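Local coordinates for protein hydroxyethylphosphonate dioxygenase (Streptomyces albus, PDB 6B9R) that uses a non-haem iron centre to oxidise 2-hydroxyethylphosphonate, probably cleaving its carbon-carbon bond to give hydroxymethylphosphonate, at residues A[24-29]-A[443-448]; A[292-297]-A[423-428]; A[16-21]-A[54-59]. One frame throughout, in Å; residues are numbered along the deposited sequence.

Interaction 1 of 3, residues A[24-29]-A[443-448]; sequences AANDLK and IAEDRL. With 2HE ((2-hydroxyethyl)phosphonic acid), chain Q.
N26 on the last turn of helix 10-27 meets the backbone of R447 through its amide nitrogen, a clear case of an asparagine holding an irregular chain by its carbonyl. ND2 donates to O of R447 over 2.9 Å; the bond is nearly straight, at 166°, and lies in both the amide plane and the carbonyl plane. The same ND2 makes a weak bond to OE2 of E445, 3.4 Å away. E445 arrives from the opposite direction, its carboxylate turned 76° from the amide, and its other oxygen, OE1, takes the backbone N of D446 on the anti lone pair at 3.0 Å and pairs with R441. With CG of N26 beside the backbone N (chi1 -78°), OD1 lies 3.6 Å from CA of L448 and also accepts weakly from the backbone N of W449. Replacing the amide by the methyl of an alanine here removes ND2, which would probably leave O of R447 without this donor and the chain at 445-448 freer to shift. Beyond the contact, D446 and R447 pair side-on, NE of R447 reaching OD1 of D446 over 2.6 Å. The helix ends in a Schellman motif with K29, at positive phi, as its C-prime residue. CE of K29 comes within 3.2 Å of phosphonate oxygen O2 of 2HE. The amide thus spends both its ends on the tail's backbone, which probably helps hold W449 by the 2HE bound with R103, Y111 and N146 of the second subunit.

Interaction 2 of 3, residues A[292-297]-A[423-428]; sequences SVRELL and ATPDVR
R294 and P425 meet where the loop after helix 279-288, within the Cro/C1-type helix-turn-helix region, faces the N-capped start of helix 425-433, and the example illustrates how water can join two carboxylates. Guanidinium nitrogen NH1 of R294 lies 3.4 Å from CB of P425 and against its CG as well, the two side chains crossing at about a right angle. The arginine gets there because its chain is extended from CG to NE, with CG anti to the backbone N (chi1 -178°). No direct hydrogen bond spans the two segments; two waters do the work. The first accepts from NE of R294 at 2.8 Å, lying at the guanidinium edge and in its plane, and is also bonded to OE2 of E295 (2.7 Å) and OD1 of D426 (3.0 Å). A second water links the same OE2 of E295 to OD2 of D426, so that OE2 is held by both waters and each oxygen of the aspartate has one. OE2 of E295 and OD1 of D426 lie 4.4 Å apart as like charges, bridged by the first water; the positive R294 nearby probably eases their repulsion.

Outside this shell, the two terminal nitrogens of R294 turn to the second subunit: NH1 pairs with E295 and NH2 donates to the backbone O of L297, both of that chain, and the two copies of R294 pack on each other. H341 of P425's own chain packs on the proline. T424 is the N-cap of helix 425-433; its OG1 accepts weakly from the backbone N of V427 over 3.3 Å.

Interaction 3 of 3, residues A[16-21]-A[54-59]; sequences RAAALL and LPITWD
I56, the residue with most surface covered here, lays the end of its longer branch on helix 10-27 between A18 and L21, a compact instance of one methyl group serving as a whole packing surface. Every close approach runs through CD1. It stands 3.7 Å from CA of A18, a distance at which the methyl rests on the helix backbone itself and not merely on the small CB, which is 4.3 Å away. It is also 3.8 Å from CD2 of L21 and rests against CB of that leucine.

I56 belongs to the loop that precedes helix 58-67. Its CG1 points away from its carbonyl carbon, and the branch then runs on extended (chi2 169°), which projects CD1 towards the helix. L21 answers from the next turn, with its CG anti to the backbone N (chi1 177°), and the two side chains meet at a slant. F46 and Y49 of helix 46-51 pack on the same leucine, so that two helices and the loop before helix 58-67 come together around it.

A17 contributes through its carbonyl: its O is 3.8 Å from CD1 of I56 but is already bonded by the backbone N of L21 (3.1 Å) within the helix. P77 covers the methyl of A17. One step further on, T57 caps helix 58-67 by bonding the N of L60, and W58 stacks on W58 of the second subunit. Since no hydrogen bond or charge joins the two segments, the contact depends on the fit of apolar surfaces, and the small side chain of A18 probably lets CD1 of I56 come this close to the helix backbone.

Overall arrangement
From the N terminus, helix 10-27 supplies both early partners. Interaction 3 closes the shorter loop, 32 largely helical residues, joining that helix to the loop leading into helix 58-67. Interaction 1 begins later on the same helix but waits for the chain's C-terminal tail, so the two cross, and they touch where A19 meets A444 and E445. Nested within interaction 1, and in series after interaction 3, interaction 2 ties the loop after helix 279-288, in the helix-turn-helix region, to helix 425-433 across 125 residues that contain strands but no helix. Its centre lies about 27 Å from that of interaction 1. All three also reach the second subunit.

Interaction 1 of 3, residues A[24-29]-A[443-448]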
loop_
_atom_site.group_PDB
_atom_site.type_symbol
_atom_site.label_atom_id
_atom_site.label_comp_id
_atom_site.label_asym_id
_atom_site.label_seq_id
_atom_site.Cartn_x
_atom_site.Cartn_y
_atom_site.Cartn_z
ATOM N N ALA A 24 -4.600 -2.856 -18.360
ATOM C CA ALA A 24 -5.806 -2.070 -18.112
ATOM C C ALA A 24 -6.953 -2.561 -18.978
ATOM O O ALA A 24 -8.096 -2.669 -18.517
ATOM C CB ALA A 24 -5.549 -0.586 -18.381
ATOM N N ALA A 25 -6.661 -2.850 -20.241
ATOM C CA ALA A 25 -7.686 -3.342 -21.154
ATOM C C ALA A 25 -8.192 -4.712 -20.717
ATOM O O ALA A 25 -9.403 -4.944 -20.657
ATOM C CB ALA A 25 -7.123 -3.388 -22.568
ATOM N N ASN A 26 -7.275 -5.630 -20.395
ATOM C CA ASN A 26 -7.668 -6.931 -19.853
ATOM C C ASN A 26 -8.582 -6.780 -18.644
ATOM O O ASN A 26 -9.582 -7.497 -18.512
ATOM C CB ASN A 26 -6.435 -7.737 -19.450
ATOM C CG ASN A 26 -5.729 -8.373 -20.621
ATOM O OD1 ASN A 26 -6.232 -8.395 -21.748
ATOM N ND2 ASN A 26 -4.552 -8.919 -20.355
ATOM N N ASP A 27 -8.225 -5.875 -17.718
ATOM C CA ASP A 27 -8.991 -5.728 -16.485
ATOM C C ASP A 27 -10.399 -5.204 -16.741
ATOM O O ASP A 27 -11.319 -5.515 -15.976
ATOM C CB ASP A 27 -8.256 -4.801 -15.513
ATOM C CG ASP A 27 -7.029 -5.449 -14.909
ATOM O OD1 ASP A 27 -6.794 -6.646 -15.160
ATOM O OD2 ASP A 27 -6.303 -4.752 -14.177
ATOM N N LEU A 28 -10.588 -4.433 -17.809
ATOM C CA LEU A 28 -11.890 -3.910 -18.184
ATOM C C LEU A 28 -12.629 -4.824 -19.150
ATOM O O LEU A 28 -13.683 -4.437 -19.666
ATOM C CB LEU A 28 -11.736 -2.502 -18.791
ATOM C CG LEU A 28 -11.551 -1.428 -17.700
ATOM C CD1 LEU A 28 -10.951 -0.128 -18.254
ATOM C CD2 LEU A 28 -12.889 -1.125 -17.043
ATOM N N LYS A 29 -12.104 -6.029 -19.400
ATOM C CA LYS A 29 -12.682 -6.942 -20.386
ATOM C C LYS A 29 -12.889 -6.238 -21.728
ATOM O O LYS A 29 -13.920 -6.393 -22.396
ATOM C CB LYS A 29 -13.980 -7.557 -19.855
ATOM C CG LYS A 29 -13.812 -8.266 -18.497
ATOM C CD LYS A 29 -12.672 -9.298 -18.563
ATOM C CE LYS A 29 -12.680 -10.283 -17.384
ATOM N NZ LYS A 29 -12.352 -9.631 -16.092
ATOM N N ILE A 443 4.533 -8.627 -13.241
ATOM C CA ILE A 443 5.560 -7.634 -13.548
ATOM C C ILE A 443 5.296 -6.976 -14.896
ATOM O O ILE A 443 5.443 -5.759 -15.054
ATOM C CB ILE A 443 6.955 -8.291 -13.512
ATOM C CG1 ILE A 443 7.363 -8.578 -12.067
ATOM C CG2 ILE A 443 7.992 -7.415 -14.205
ATOM C CD1 ILE A 443 7.099 -7.427 -11.133
ATOM N N ALA A 444 4.926 -7.770 -15.893
ATOM C CA ALA A 444 4.798 -7.240 -17.245
ATOM C C ALA A 444 3.802 -8.132 -17.978
ATOM O O ALA A 444 4.163 -9.222 -18.426
ATOM C CB ALA A 444 6.148 -7.205 -17.944
ATOM N N GLU A 445 2.557 -7.675 -18.060
ATOM C CA GLU A 445 1.556 -8.428 -18.794
ATOM C C GLU A 445 1.950 -8.496 -20.259
ATOM O O GLU A 445 2.425 -7.513 -20.840
ATOM C CB GLU A 445 0.177 -7.792 -18.644
ATOM C CG GLU A 445 -0.944 -8.515 -19.404
ATOM C CD GLU A 445 -1.215 -9.933 -18.888
ATOM O OE1 GLU A 445 -0.435 -10.860 -19.195
ATOM O OE2 GLU A 445 -2.227 -10.117 -18.176
ATOM N N ASP A 446 1.755 -9.670 -20.854
ATOM C CA ASP A 446 2.272 -9.946 -22.184
ATOM C C ASP A 446 1.234 -10.589 -23.093
ATOM O O ASP A 446 1.607 -11.189 -24.108
ATOM C CB ASP A 446 3.520 -10.835 -22.095
ATOM C CG ASP A 446 3.241 -12.198 -21.444
ATOM O OD1 ASP A 446 2.083 -12.487 -21.074
ATOM O OD2 ASP A 446 4.196 -12.990 -21.292
ATOM N N ARG A 447 -0.051 -10.512 -22.752
ATOM C CA ARG A 447 -1.028 -11.252 -23.546
ATOM C C ARG A 447 -2.441 -10.788 -23.221
ATOM O O ARG A 447 -2.723 -10.289 -22.129
ATOM C CB ARG A 447 -0.913 -12.763 -23.295
ATOM C CG ARG A 447 -1.353 -13.202 -21.887
ATOM C CD ARG A 447 -0.849 -14.608 -21.555
ATOM N NE ARG A 447 0.607 -14.635 -21.439
ATOM C CZ ARG A 447 1.313 -15.694 -21.055
ATOM N NH1 ARG A 447 0.704 -16.831 -20.740
ATOM N NH2 ARG A 447 2.637 -15.611 -20.986
ATOM N N LEU A 448 -3.328 -10.990 -24.191
ATOM C CA LEU A 448 -4.759 -10.915 -23.938
ATOM C C LEU A 448 -5.150 -11.955 -22.891
ATOM O O LEU A 448 -4.528 -13.014 -22.780
ATOM C CB LEU A 448 -5.525 -11.161 -25.246
ATOM C CG LEU A 448 -7.046 -10.974 -25.342
ATOM C CD1 LEU A 448 -7.463 -9.507 -25.227
ATOM C CD2 LEU A 448 -7.530 -11.550 -26.654
HETATM O O3 2HE Q . -12.485 -15.243 -19.160
HETATM P P 2HE Q . -13.275 -14.293 -18.140
HETATM O O1 2HE Q . -12.476 -14.059 -16.885
HETATM O O2 2HE Q . -13.565 -12.913 -18.916
HETATM C CA 2HE Q . -14.820 -15.044 -17.607
HETATM C CB 2HE Q . -15.343 -14.125 -16.521
HETATM O O4 2HE Q . -14.344 -13.988 -15.505
#

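Interaction 2 of 3, residues A[292-297]-A[423-428]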
loop_
_atom_site.group_PDB
_atom_site.type_symbol
_atom_site.label_atom_id
_atom_site.label_comp_id
_atom_site.label_asym_id
_atom_site.label_seq_id
_atom_site.Cartn_x
_atom_site.Cartn_y
_atom_site.Cartn_z
ATOM N N SER A 292 -6.936 -13.269 9.949
ATOM C CA SER A 292 -5.853 -13.712 10.812
ATOM C C SER A 292 -5.822 -12.865 12.077
ATOM O O SER A 292 -6.199 -11.691 12.071
ATOM C CB SER A 292 -4.510 -13.603 10.084
ATOM O OG SER A 292 -3.423 -13.716 10.991
ATOM N N VAL A 293 -5.362 -13.476 13.173
ATOM C CA VAL A 293 -5.144 -12.729 14.411
ATOM C C VAL A 293 -4.342 -11.467 14.133
ATOM O O VAL A 293 -4.522 -10.443 14.802
ATOM C CB VAL A 293 -4.449 -13.631 15.457
ATOM C CG1 VAL A 293 -4.003 -12.817 16.666
ATOM C CG2 VAL A 293 -5.369 -14.761 15.884
ATOM N N ARG A 294 -3.478 -11.511 13.116
ATOM C CA ARG A 294 -2.700 -10.343 12.714
ATOM C C ARG A 294 -3.569 -9.096 12.585
ATOM O O ARG A 294 -3.163 -8.000 12.985
ATOM C CB ARG A 294 -1.985 -10.648 11.394
ATOM C CG ARG A 294 -1.090 -9.540 10.870
ATOM C CD ARG A 294 -0.367 -9.925 9.569
ATOM N NE ARG A 294 0.337 -8.758 9.037
ATOM C CZ ARG A 294 1.657 -8.573 9.090
ATOM N NH1 ARG A 294 2.183 -7.455 8.607
ATOM N NH2 ARG A 294 2.459 -9.505 9.600
ATOM N N GLU A 295 -4.785 -9.243 12.050
ATOM C CA GLU A 295 -5.601 -8.079 11.739
ATOM C C GLU A 295 -6.312 -7.481 12.945
ATOM O O GLU A 295 -6.854 -6.376 12.823
ATOM C CB GLU A 295 -6.633 -8.438 10.656
ATOM C CG GLU A 295 -5.969 -8.847 9.357
ATOM C CD GLU A 295 -5.194 -7.694 8.712
ATOM O OE1 GLU A 295 -5.557 -6.518 8.935
ATOM O OE2 GLU A 295 -4.223 -7.965 7.976
ATOM N N LEU A 296 -6.331 -8.164 14.096
ATOM C CA LEU A 296 -6.932 -7.619 15.311
ATOM C C LEU A 296 -5.903 -6.999 16.247
ATOM O O LEU A 296 -6.280 -6.466 17.297
ATOM C CB LEU A 296 -7.711 -8.706 16.052
ATOM C CG LEU A 296 -8.880 -9.354 15.296
ATOM C CD1 LEU A 296 -9.541 -10.429 16.180
ATOM C CD2 LEU A 296 -9.913 -8.332 14.863
ATOM N N LEU A 297 -4.620 -7.062 15.895
ATOM C CA LEU A 297 -3.543 -6.490 16.692
ATOM C C LEU A 297 -3.189 -5.108 16.156
ATOM O O LEU A 297 -3.184 -4.889 14.944
ATOM C CB LEU A 297 -2.309 -7.389 16.668
ATOM C CG LEU A 297 -2.452 -8.753 17.344
ATOM C CD1 LEU A 297 -1.109 -9.471 17.311
ATOM C CD2 LEU A 297 -2.926 -8.574 18.783
ATOM N N ALA A 423 6.161 -2.796 -1.548
ATOM C CA ALA A 423 5.951 -4.233 -1.368
ATOM C C ALA A 423 5.889 -4.497 0.136
ATOM O O ALA A 423 6.878 -4.828 0.798
ATOM C CB ALA A 423 7.039 -5.045 -2.059
ATOM N N THR A 424 4.701 -4.284 0.682
ATOM C CA THR A 424 4.395 -4.478 2.096
ATOM C C THR A 424 4.260 -5.965 2.401
ATOM O O THR A 424 4.231 -6.799 1.494
ATOM C CB THR A 424 3.082 -3.771 2.422
ATOM O OG1 THR A 424 2.033 -4.422 1.693
ATOM C CG2 THR A 424 3.125 -2.290 2.015
ATOM N N PRO A 425 4.155 -6.338 3.677
ATOM C CA PRO A 425 3.866 -7.751 3.990
ATOM C C PRO A 425 2.660 -8.294 3.246
ATOM O O PRO A 425 2.723 -9.412 2.719
ATOM C CB PRO A 425 3.640 -7.732 5.509
ATOM C CG PRO A 425 4.462 -6.563 5.986
ATOM C CD PRO A 425 4.459 -5.546 4.894
ATOM N N ASP A 426 1.568 -7.526 3.160
ATOM C CA ASP A 426 0.388 -8.029 2.466
ATOM C C ASP A 426 0.694 -8.310 0.998
ATOM O O ASP A 426 0.226 -9.310 0.440
ATOM C CB ASP A 426 -0.770 -7.037 2.594
ATOM C CG ASP A 426 -1.435 -7.084 3.967
ATOM O OD1 ASP A 426 -1.278 -8.094 4.674
ATOM O OD2 ASP A 426 -2.131 -6.114 4.332
ATOM N N VAL A 427 1.471 -7.436 0.353
ATOM C CA VAL A 427 1.880 -7.689 -1.030
ATOM C C VAL A 427 2.718 -8.961 -1.108
ATOM O O VAL A 427 2.525 -9.806 -1.986
ATOM C CB VAL A 427 2.650 -6.482 -1.602
ATOM C CG1 VAL A 427 3.276 -6.848 -2.961
ATOM C CG2 VAL A 427 1.739 -5.255 -1.748
ATOM N N ARG A 428 3.682 -9.101 -0.202
ATOM C CA ARG A 428 4.569 -10.257 -0.250
ATOM C C ARG A 428 3.802 -11.561 -0.073
ATOM O O ARG A 428 4.129 -12.566 -0.715
ATOM C CB ARG A 428 5.666 -10.121 0.810
ATOM C CG ARG A 428 6.596 -8.958 0.556
ATOM C CD ARG A 428 7.601 -8.805 1.712
ATOM N NE ARG A 428 8.583 -9.893 1.699
ATOM C CZ ARG A 428 9.352 -10.233 2.729
ATOM N NH1 ARG A 428 9.251 -9.581 3.884
ATOM N NH2 ARG A 428 10.215 -11.236 2.601
HETATM O O HOH W 1 -1.583 -7.445 7.565
HETATM O O HOH W 2 -4.193 -5.889 6.165
#

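Interaction 3 of 3, residues A[16-21]-A[54-59]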
loop_
_atom_site.group_PDB
_atom_site.type_symbol
_atom_site.label_atom_id
_atom_site.label_comp_id
_atom_site.label_asym_id
_atom_site.label_seq_id
_atom_site.Cartn_x
_atom_site.Cartn_y
_atom_site.Cartn_z
ATOM N N ARG A 16 7.287 -1.244 -20.070
ATOM C CA ARG A 16 6.450 -1.269 -18.878
ATOM C C ARG A 16 5.136 -0.544 -19.118
ATOM O O ARG A 16 4.077 -1.017 -18.694
ATOM C CB ARG A 16 7.196 -0.650 -17.689
ATOM C CG ARG A 16 8.432 -1.434 -17.283
ATOM C CD ARG A 16 8.861 -1.169 -15.835
ATOM N NE ARG A 16 9.421 0.164 -15.629
ATOM C CZ ARG A 16 10.650 0.536 -15.985
ATOM N NH1 ARG A 16 11.470 -0.321 -16.588
ATOM N NH2 ARG A 16 11.060 1.776 -15.746
ATOM N N ALA A 17 5.187 0.601 -19.809
ATOM C CA ALA A 17 3.972 1.358 -20.085
ATOM C C ALA A 17 3.051 0.592 -21.027
ATOM O O ALA A 17 1.830 0.586 -20.840
ATOM C CB ALA A 17 4.324 2.727 -20.675
ATOM N N ALA A 18 3.617 -0.066 -22.040
ATOM C CA ALA A 18 2.793 -0.867 -22.941
ATOM C C ALA A 18 2.120 -2.005 -22.188
ATOM O O ALA A 18 0.937 -2.296 -22.407
ATOM C CB ALA A 18 3.640 -1.405 -24.090
ATOM N N ALA A 19 2.854 -2.655 -21.283
ATOM C CA ALA A 19 2.260 -3.734 -20.501
ATOM C C ALA A 19 1.135 -3.221 -19.608
ATOM O O ALA A 19 0.145 -3.927 -19.397
ATOM C CB ALA A 19 3.318 -4.451 -19.668
ATOM N N LEU A 20 1.267 -1.997 -19.071
ATOM C CA LEU A 20 0.186 -1.425 -18.267
ATOM C C LEU A 20 -1.056 -1.168 -19.099
ATOM O O LEU A 20 -2.180 -1.254 -18.586
ATOM C CB LEU A 20 0.613 -0.113 -17.624
ATOM C CG LEU A 20 1.649 -0.283 -16.523
ATOM C CD1 LEU A 20 2.073 1.078 -16.036
ATOM C CD2 LEU A 20 1.105 -1.147 -15.368
ATOM N N LEU A 21 -0.870 -0.813 -20.369
ATOM C CA LEU A 21 -2.022 -0.577 -21.234
ATOM C C LEU A 21 -2.766 -1.872 -21.522
ATOM O O LEU A 21 -4.005 -1.900 -21.501
ATOM C CB LEU A 21 -1.573 0.083 -22.528
ATOM C CG LEU A 21 -2.715 0.290 -23.529
ATOM C CD1 LEU A 21 -3.797 1.152 -22.901
ATOM C CD2 LEU A 21 -2.176 0.923 -24.802
ATOM N N LEU A 54 4.115 1.432 -31.659
ATOM C CA LEU A 54 3.671 2.810 -31.607
ATOM C C LEU A 54 3.797 3.346 -30.186
ATOM O O LEU A 54 3.447 2.648 -29.228
ATOM C CB LEU A 54 2.217 2.952 -32.073
ATOM C CG LEU A 54 1.940 2.653 -33.545
ATOM C CD1 LEU A 54 0.451 2.642 -33.787
ATOM C CD2 LEU A 54 2.616 3.684 -34.436
ATOM N N PRO A 55 4.280 4.572 -30.016
ATOM C CA PRO A 55 4.446 5.106 -28.664
ATOM C C PRO A 55 3.097 5.405 -28.041
ATOM O O PRO A 55 2.124 5.735 -28.725
ATOM C CB PRO A 55 5.252 6.393 -28.877
ATOM C CG PRO A 55 5.424 6.539 -30.382
ATOM C CD PRO A 55 4.468 5.610 -31.040
ATOM N N ILE A 56 3.040 5.269 -26.725
ATOM C CA ILE A 56 1.851 5.638 -25.977
ATOM C C ILE A 56 2.031 7.077 -25.521
ATOM O O ILE A 56 2.943 7.381 -24.746
ATOM C CB ILE A 56 1.627 4.690 -24.796
ATOM C CG1 ILE A 56 1.280 3.305 -25.330
ATOM C CG2 ILE A 56 0.512 5.221 -23.886
ATOM C CD1 ILE A 56 1.313 2.257 -24.257
ATOM N N THR A 57 1.184 7.968 -26.025
ATOM C CA THR A 57 1.364 9.385 -25.761
ATOM C C THR A 57 0.535 9.821 -24.561
ATOM O O THR A 57 -0.357 9.112 -24.088
ATOM C CB THR A 57 0.991 10.214 -26.990
ATOM O OG1 THR A 57 -0.395 10.022 -27.298
ATOM C CG2 THR A 57 1.828 9.791 -28.176
ATOM N N TRP A 58 0.853 11.015 -24.058
ATOM C CA TRP A 58 0.020 11.619 -23.028
ATOM C C TRP A 58 -1.385 11.868 -23.550
ATOM O O TRP A 58 -2.358 11.786 -22.791
ATOM C CB TRP A 58 0.662 12.919 -22.537
ATOM C CG TRP A 58 -0.165 13.661 -21.530
ATOM C CD1 TRP A 58 -0.756 14.888 -21.688
ATOM C CD2 TRP A 58 -0.505 13.221 -20.211
ATOM N NE1 TRP A 58 -1.439 15.234 -20.550
ATOM C CE2 TRP A 58 -1.301 14.231 -19.627
ATOM C CE3 TRP A 58 -0.216 12.075 -19.471
ATOM C CZ2 TRP A 58 -1.810 14.126 -18.334
ATOM C CZ3 TRP A 58 -0.720 11.974 -18.177
ATOM C CH2 TRP A 58 -1.508 12.994 -17.628
ATOM N N ASP A 59 -1.515 12.160 -24.841
ATOM C CA ASP A 59 -2.843 12.281 -25.431
ATOM C C ASP A 59 -3.629 10.988 -25.264
ATOM O O ASP A 59 -4.787 11.004 -24.830
ATOM C CB ASP A 59 -2.729 12.671 -26.903
ATOM C CG ASP A 59 -4.085 12.771 -27.585
ATOM O OD1 ASP A 59 -4.845 13.700 -27.247
ATOM O OD2 ASP A 59 -4.391 11.923 -28.450
#